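Local coordinates for capsid protein (Pseudomonas phage PP7, PDB 2QUD) that self-assembles as dimers into the T=3 icosahedral capsid, packages the viral RNA genome through its packaging signals and represses translation of the viral replicase, at residues A[23-26]-A[27-30]; A[91-94]-A[95-98]; A[108-111]-A[112-115]. All coordinates share one frame; numbering follows the deposited sequence.

Contact 1: residues A[23-26]-A[27-30]; sequences QSTA and DRQI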
loop_
_atom_site.group_PDB
_atom_site.type_symbol
_atom_site.label_atom_id
_atom_site.label_comp_id
_atom_site.label_asym_id
_atom_site.label_seq_id
_atom_site.Cartn_x
_atom_site.Cartn_y
_atom_site.Cartn_z
ATOM N N GLN A 23 -9.981 -14.169 -11.574
ATOM C CA GLN A 23 -9.386 -15.409 -11.056
ATOM C C GLN A 23 -9.526 -15.434 -9.531
ATOM O O GLN A 23 -9.356 -14.393 -8.883
ATOM C CB GLN A 23 -7.905 -15.490 -11.427
ATOM C CG GLN A 23 -7.290 -16.837 -11.124
ATOM C CD GLN A 23 -5.841 -16.887 -11.469
ATOM O OE1 GLN A 23 -4.975 -16.882 -10.586
ATOM N NE2 GLN A 23 -5.556 -16.926 -12.749
ATOM N N SER A 24 -9.883 -16.614 -9.002
ATOM C CA SER A 24 -9.914 -16.854 -7.575
ATOM C C SER A 24 -9.456 -18.297 -7.386
ATOM O O SER A 24 -10.200 -19.227 -7.678
ATOM C CB SER A 24 -11.307 -16.636 -7.005
ATOM O OG SER A 24 -11.308 -16.891 -5.616
ATOM N N THR A 25 -8.226 -18.483 -6.951
ATOM C CA THR A 25 -7.695 -19.833 -6.794
ATOM C C THR A 25 -7.225 -19.976 -5.350
ATOM O O THR A 25 -7.292 -19.026 -4.565
ATOM C CB THR A 25 -6.488 -20.123 -7.783
ATOM O OG1 THR A 25 -5.427 -19.197 -7.530
ATOM C CG2 THR A 25 -6.909 -19.980 -9.234
ATOM N N ALA A 26 -6.702 -21.152 -5.015
ATOM C CA ALA A 26 -6.134 -21.389 -3.694
ATOM C C ALA A 26 -5.079 -20.322 -3.374
ATOM O O ALA A 26 -5.024 -19.821 -2.248
ATOM C CB ALA A 26 -5.531 -22.789 -3.624
ATOM N N ASP A 27 -4.288 -19.926 -4.381
ATOM C CA ASP A 27 -3.128 -19.060 -4.139
ATOM C C ASP A 27 -3.399 -17.567 -4.249
ATOM O O ASP A 27 -2.757 -16.797 -3.563
ATOM C CB ASP A 27 -1.979 -19.427 -5.061
ATOM C CG ASP A 27 -1.342 -20.768 -4.712
ATOM O OD1 ASP A 27 -1.368 -21.260 -3.541
ATOM O OD2 ASP A 27 -0.751 -21.321 -5.640
ATOM N N ARG A 28 -4.296 -17.135 -5.115
ATOM C CA ARG A 28 -4.525 -15.703 -5.230
ATOM C C ARG A 28 -5.824 -15.345 -5.910
ATOM O O ARG A 28 -6.438 -16.185 -6.594
ATOM C CB ARG A 28 -3.387 -15.049 -6.000
ATOM C CG ARG A 28 -3.299 -15.465 -7.441
ATOM C CD ARG A 28 -1.989 -15.065 -8.122
ATOM N NE ARG A 28 -0.795 -15.533 -7.416
ATOM C CZ ARG A 28 -0.372 -16.801 -7.405
ATOM N NH1 ARG A 28 -1.026 -17.783 -8.028
ATOM N NH2 ARG A 28 0.729 -17.107 -6.746
ATOM N N GLN A 29 -6.232 -14.088 -5.753
ATOM C CA GLN A 29 -7.266 -13.495 -6.563
ATOM C C GLN A 29 -6.634 -12.501 -7.510
ATOM O O GLN A 29 -5.643 -11.882 -7.174
ATOM C CB GLN A 29 -8.287 -12.747 -5.713
ATOM C CG GLN A 29 -9.017 -13.594 -4.747
ATOM C CD GLN A 29 -9.667 -12.769 -3.676
ATOM O OE1 GLN A 29 -9.046 -12.498 -2.643
ATOM N NE2 GLN A 29 -10.878 -12.290 -3.947
ATOM N N ILE A 30 -7.241 -12.325 -8.683
ATOM C CA ILE A 30 -6.844 -11.299 -9.646
ATOM C C ILE A 30 -8.102 -10.558 -10.040
ATOM O O ILE A 30 -9.129 -11.205 -10.367
ATOM C CB ILE A 30 -6.130 -11.868 -10.900
ATOM C CG1 ILE A 30 -4.922 -12.713 -10.494
ATOM C CG2 ILE A 30 -5.677 -10.727 -11.798
ATOM C CD1 ILE A 30 -4.180 -13.237 -11.677
HETATM O O HOH W 1 -2.340 -17.377 -10.860
#
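Thr25 and Arg28 face each other across the end of a tight hairpin, and the bond from Thr25 N to Arg28 O, at 2.9 Å and 171°, is the straightest link between its arms. The same carbonyl takes a weak second bond from Thr25 OG1, 3.3 Å from Arg28 O. That hydroxyl stands between the backbone N and the carbonyl carbon of its own residue (chi1 60°), which turns it inward over the turn; there it also receives a long, weak bond from Asp27 N. The hydroxyl thus lends weak support to the carbonyl at the turn's closure and to an amide within it. One step outward, Ile30 N donates to Gln23 O at 3.0 Å, while the return bond from Gln23 N to Ile30 O is weak. The donor to Gln23 O lies well off the carbonyl plane, and Gln29 CA adds a CH...O contact to Gln23 O at 3.2 Å.

Packing follows the two faces of the ladder. The extended side chain of Gln23 slants across that of Ile30, its CD lying 4.0 Å from Ile30 CD1, and runs beside Arg28 in the same direction, with OE1 3.8 Å from Arg28 CG. Amide and guanidinium are turned 78° apart, and a water joins them, donating to Gln23 OE1 and weakly accepting from Arg28 NH1. On the other face Ser24 meets Gln29 more loosely; the Gln29 amide is engaged elsewhere, with NE2 bonded to Glu21 and to Leu123 O of the second subunit. Ile30 packs on Arg43 and Asp27 O bonds weakly to Arg49 NH2, both RNA-binding arginines. The chemistry implies a turn held chiefly by backbone bonds, with weak help from one threonine hydroxyl and a water-bridged polar pair on its flank.

Contact 2: residues A[91-94]-A[95-98]; sequences NSTE and ASRK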
loop_
_atom_site.group_PDB
_atom_site.type_symbol
_atom_site.label_atom_id
_atom_site.label_comp_id
_atom_site.label_asym_id
_atom_site.label_seq_id
_atom_site.Cartn_x
_atom_site.Cartn_y
_atom_site.Cartn_z
ATOM N N ASN A 91 -2.833 -13.460 17.443
ATOM C CA ASN A 91 -3.283 -13.123 18.797
ATOM C C ASN A 91 -3.476 -11.614 19.010
ATOM O O ASN A 91 -3.593 -11.143 20.130
ATOM C CB ASN A 91 -2.346 -13.734 19.854
ATOM C CG ASN A 91 -1.022 -12.989 20.003
ATOM O OD1 ASN A 91 -0.495 -12.421 19.057
ATOM N ND2 ASN A 91 -0.461 -13.026 21.212
ATOM N N SER A 92 -3.533 -10.847 17.928
ATOM C CA SER A 92 -3.698 -9.394 18.031
ATOM C C SER A 92 -5.087 -8.961 18.445
ATOM O O SER A 92 -6.049 -9.698 18.287
ATOM C CB SER A 92 -3.324 -8.723 16.707
ATOM O OG SER A 92 -4.191 -9.128 15.660
ATOM N N THR A 93 -5.185 -7.734 18.955
ATOM C CA THR A 93 -6.475 -7.126 19.182
ATOM C C THR A 93 -7.044 -6.522 17.905
ATOM O O THR A 93 -6.297 -6.050 17.044
ATOM C CB THR A 93 -6.391 -5.997 20.233
ATOM O OG1 THR A 93 -5.567 -4.946 19.728
ATOM C CG2 THR A 93 -5.808 -6.515 21.589
ATOM N N GLU A 94 -8.371 -6.492 17.818
ATOM C CA GLU A 94 -9.043 -5.794 16.723
ATOM C C GLU A 94 -8.598 -4.332 16.649
ATOM O O GLU A 94 -8.254 -3.859 15.574
ATOM C CB GLU A 94 -10.568 -5.918 16.814
ATOM C CG GLU A 94 -11.293 -5.141 15.719
ATOM C CD GLU A 94 -12.772 -5.416 15.642
ATOM O OE1 GLU A 94 -13.491 -4.539 15.124
ATOM O OE2 GLU A 94 -13.215 -6.485 16.082
ATOM N N ALA A 95 -8.511 -3.657 17.809
ATOM C CA ALA A 95 -8.116 -2.248 17.834
ATOM C C ALA A 95 -6.741 -2.034 17.211
ATOM O O ALA A 95 -6.527 -1.053 16.496
ATOM C CB ALA A 95 -8.125 -1.708 19.269
ATOM N N SER A 96 -5.825 -2.978 17.427
ATOM C CA SER A 96 -4.465 -2.860 16.870
ATOM C C SER A 96 -4.440 -3.019 15.340
ATOM O O SER A 96 -3.700 -2.336 14.652
ATOM C CB SER A 96 -3.468 -3.864 17.495
ATOM O OG SER A 96 -3.760 -5.210 17.172
ATOM N N ARG A 97 -5.243 -3.946 14.834
ATOM C CA ARG A 97 -5.374 -4.148 13.388
ATOM C C ARG A 97 -6.015 -2.924 12.742
ATOM O O ARG A 97 -5.536 -2.449 11.719
ATOM C CB ARG A 97 -6.187 -5.399 13.079
ATOM C CG ARG A 97 -5.537 -6.690 13.569
ATOM C CD ARG A 97 -6.244 -7.925 13.120
ATOM N NE ARG A 97 -7.633 -8.031 13.570
ATOM C CZ ARG A 97 -8.049 -8.556 14.717
ATOM N NH1 ARG A 97 -7.203 -8.995 15.652
ATOM N NH2 ARG A 97 -9.350 -8.624 14.951
ATOM N N LYS A 98 -7.096 -2.421 13.357
ATOM C CA LYS A 98 -7.768 -1.206 12.881
ATOM C C LYS A 98 -6.811 -0.012 12.928
ATOM O O LYS A 98 -6.812 0.802 12.013
ATOM C CB LYS A 98 -9.053 -0.961 13.675
ATOM C CG LYS A 98 -9.780 0.327 13.441
ATOM C CD LYS A 98 -10.176 0.657 12.028
ATOM C CE LYS A 98 -11.235 1.762 12.068
ATOM N NZ LYS A 98 -11.466 2.409 10.759
#
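Thr93 O receives two sound bonds from the first turn of the helix. Ser96 OG donates to Thr93 O at 2.7 Å, in the carbonyl plane on a lone pair, and Arg97 N to the same oxygen at 3.2 Å. The Thr93 hydroxyl caps the same turn: a chi1 of 64° swings OG1 forward over the opening amides, where it accepts from Ser96 N at 3.0 Å. Lys98 N continues the helical ladder with a nearly linear bond to Glu94 O.

Beside the cap, the side chain of Arg97 bends back at chi3 (-60°), laying its guanidinium over the start of the helix. Arg97 NH1 donates to Ser92 OG at 3.0 Å, and this oxygen lies in the guanidinium plane. Glu94 CA sits 3.3 Å above one face of the Arg97 guanidinium, toward the rim, while Glu94 CB comes within 3.5 Å of Arg97 NH2.

The second shell fixes these groups. Ser92 OG also bonds Val89 O, whereas Arg97 NE reaches Val118 O and Ser96 OG meets Tyr78 OH, both of the second subunit. Lys98 NZ pairs with Asp102 and with Glu114 of the second subunit. The arrangement is a threonine N-cap, here opening helix 94-109 against the partner subunit of the coat-protein dimer.

Contact 3: residues A[108-111]-A[112-115]; sequences VATS and QVED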
loop_
_atom_site.group_PDB
_atom_site.type_symbol
_atom_site.label_atom_id
_atom_site.label_comp_id
_atom_site.label_asym_id
_atom_site.label_seq_id
_atom_site.Cartn_x
_atom_site.Cartn_y
_atom_site.Cartn_z
ATOM N N VAL A 108 -0.669 6.992 3.356
ATOM C CA VAL A 108 -0.801 6.984 1.911
ATOM C C VAL A 108 -1.441 8.273 1.438
ATOM O O VAL A 108 -1.018 8.824 0.442
ATOM C CB VAL A 108 -1.585 5.752 1.413
ATOM C CG1 VAL A 108 -1.832 5.858 -0.096
ATOM C CG2 VAL A 108 -0.820 4.502 1.730
ATOM N N ALA A 109 -2.436 8.754 2.188
ATOM C CA ALA A 109 -3.156 9.986 1.840
ATOM C C ALA A 109 -2.331 11.266 1.972
ATOM O O ALA A 109 -2.750 12.302 1.435
ATOM C CB ALA A 109 -4.430 10.104 2.654
ATOM N N THR A 110 -1.184 11.238 2.663
ATOM C CA THR A 110 -0.355 12.440 2.820
ATOM C C THR A 110 0.188 13.015 1.502
ATOM O O THR A 110 0.548 12.283 0.566
ATOM C CB THR A 110 0.849 12.219 3.798
ATOM O OG1 THR A 110 1.781 11.264 3.279
ATOM C CG2 THR A 110 0.355 11.821 5.185
ATOM N N SER A 111 0.251 14.348 1.435
ATOM C CA SER A 111 0.908 14.999 0.299
ATOM C C SER A 111 2.391 14.626 0.215
ATOM O O SER A 111 2.949 14.569 -0.893
ATOM C CB SER A 111 0.700 16.521 0.327
ATOM O OG SER A 111 1.104 17.052 1.557
ATOM N N GLN A 112 3.021 14.338 1.361
ATOM C CA GLN A 112 4.411 13.858 1.379
ATOM C C GLN A 112 4.629 12.545 0.620
ATOM O O GLN A 112 5.524 12.467 -0.217
ATOM C CB GLN A 112 4.924 13.719 2.817
ATOM C CG GLN A 112 5.194 15.040 3.510
ATOM C CD GLN A 112 5.945 14.889 4.823
ATOM O OE1 GLN A 112 6.792 14.009 4.960
ATOM N NE2 GLN A 112 5.641 15.765 5.791
ATOM N N VAL A 113 3.804 11.528 0.876
ATOM C CA VAL A 113 3.903 10.261 0.134
ATOM C C VAL A 113 3.612 10.482 -1.360
ATOM O O VAL A 113 4.255 9.922 -2.225
ATOM C CB VAL A 113 2.979 9.184 0.753
ATOM C CG1 VAL A 113 2.860 7.955 -0.180
ATOM C CG2 VAL A 113 3.514 8.776 2.129
ATOM N N GLU A 114 2.638 11.346 -1.652
ATOM C CA GLU A 114 2.330 11.693 -3.032
ATOM C C GLU A 114 3.588 12.242 -3.727
ATOM O O GLU A 114 3.898 11.863 -4.841
ATOM C CB GLU A 114 1.194 12.726 -3.131
ATOM C CG GLU A 114 0.739 12.963 -4.575
ATOM C CD GLU A 114 -0.435 13.899 -4.730
ATOM O OE1 GLU A 114 -1.060 14.271 -3.720
ATOM O OE2 GLU A 114 -0.731 14.271 -5.890
ATOM N N ASP A 115 4.292 13.150 -3.059
ATOM C CA ASP A 115 5.463 13.800 -3.665
ATOM C C ASP A 115 6.642 12.825 -3.793
ATOM O O ASP A 115 7.475 12.936 -4.695
ATOM C CB ASP A 115 5.827 15.052 -2.857
ATOM C CG ASP A 115 6.409 16.172 -3.704
ATOM O OD1 ASP A 115 7.055 17.045 -3.106
ATOM O OD2 ASP A 115 6.179 16.220 -4.924
HETATM O O HOH W 2 -2.058 13.568 -1.322
#
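Thr110 OG1 lies between two backbone groups, accepting from Val113 N at 3.2 Å (163°) and bonding to Leu107 O behind it. A chi1 of 65° tips the hydroxyl toward the first turn of the next helix, making Thr110 its N-cap. The methyl Val113 CG2 is modelled close to the same oxygen, but this approach is doubtful because the valine has a second conformer. Two backbone bonds continue the winding: Glu114 N to Thr110 O at 3.2 Å, and the shorter Asp115 N to Ser111 O at 2.9 Å.

A water spans the break between the helices, donating to Ala109 O at 3.1 Å and to Glu114 OE1 at 2.7 Å. The extended Glu114 side chain, with CG opposite its backbone N (chi1 -173°), carries OE1 to this water, and OE2 forms a salt bridge with Lys98 of the second subunit. Nearby, Val108 O bonds Tyr101 OH of the second subunit.

Around this corner, Gln112 OE1 takes Gly124 N from the C-terminal tail, and its NE2 donates to Thr7 O of the second subunit; Asp115 OD2 bonds Asn119. The contact therefore sits at the junction between helix 94-109 and helix 111-119, between the tail of its own chain and the helix 94-109 and N-terminal strand of the partner.

Overall arrangement
The three contacts follow one another in series along the chain, with none nested or crossed. Contact 1 closes the hairpin between strands 15-24 and 29-32 in the antiparallel sheet. Contact 2 comes after the last strand, 76-89, at the turn into helix 94-109, and contact 3 lies at the far end of that helix, where helix 111-119 starts. Contacts 2 and 3 thus bracket one helix, their centres about 25 Å apart, and both meet the second subunit. Contacts 1 and 3 lie on opposite sides of the chain's centre, about 30 Å apart between centres. Together they show short-range hydrogen bonding at one hairpin turn and at two threonine N-caps.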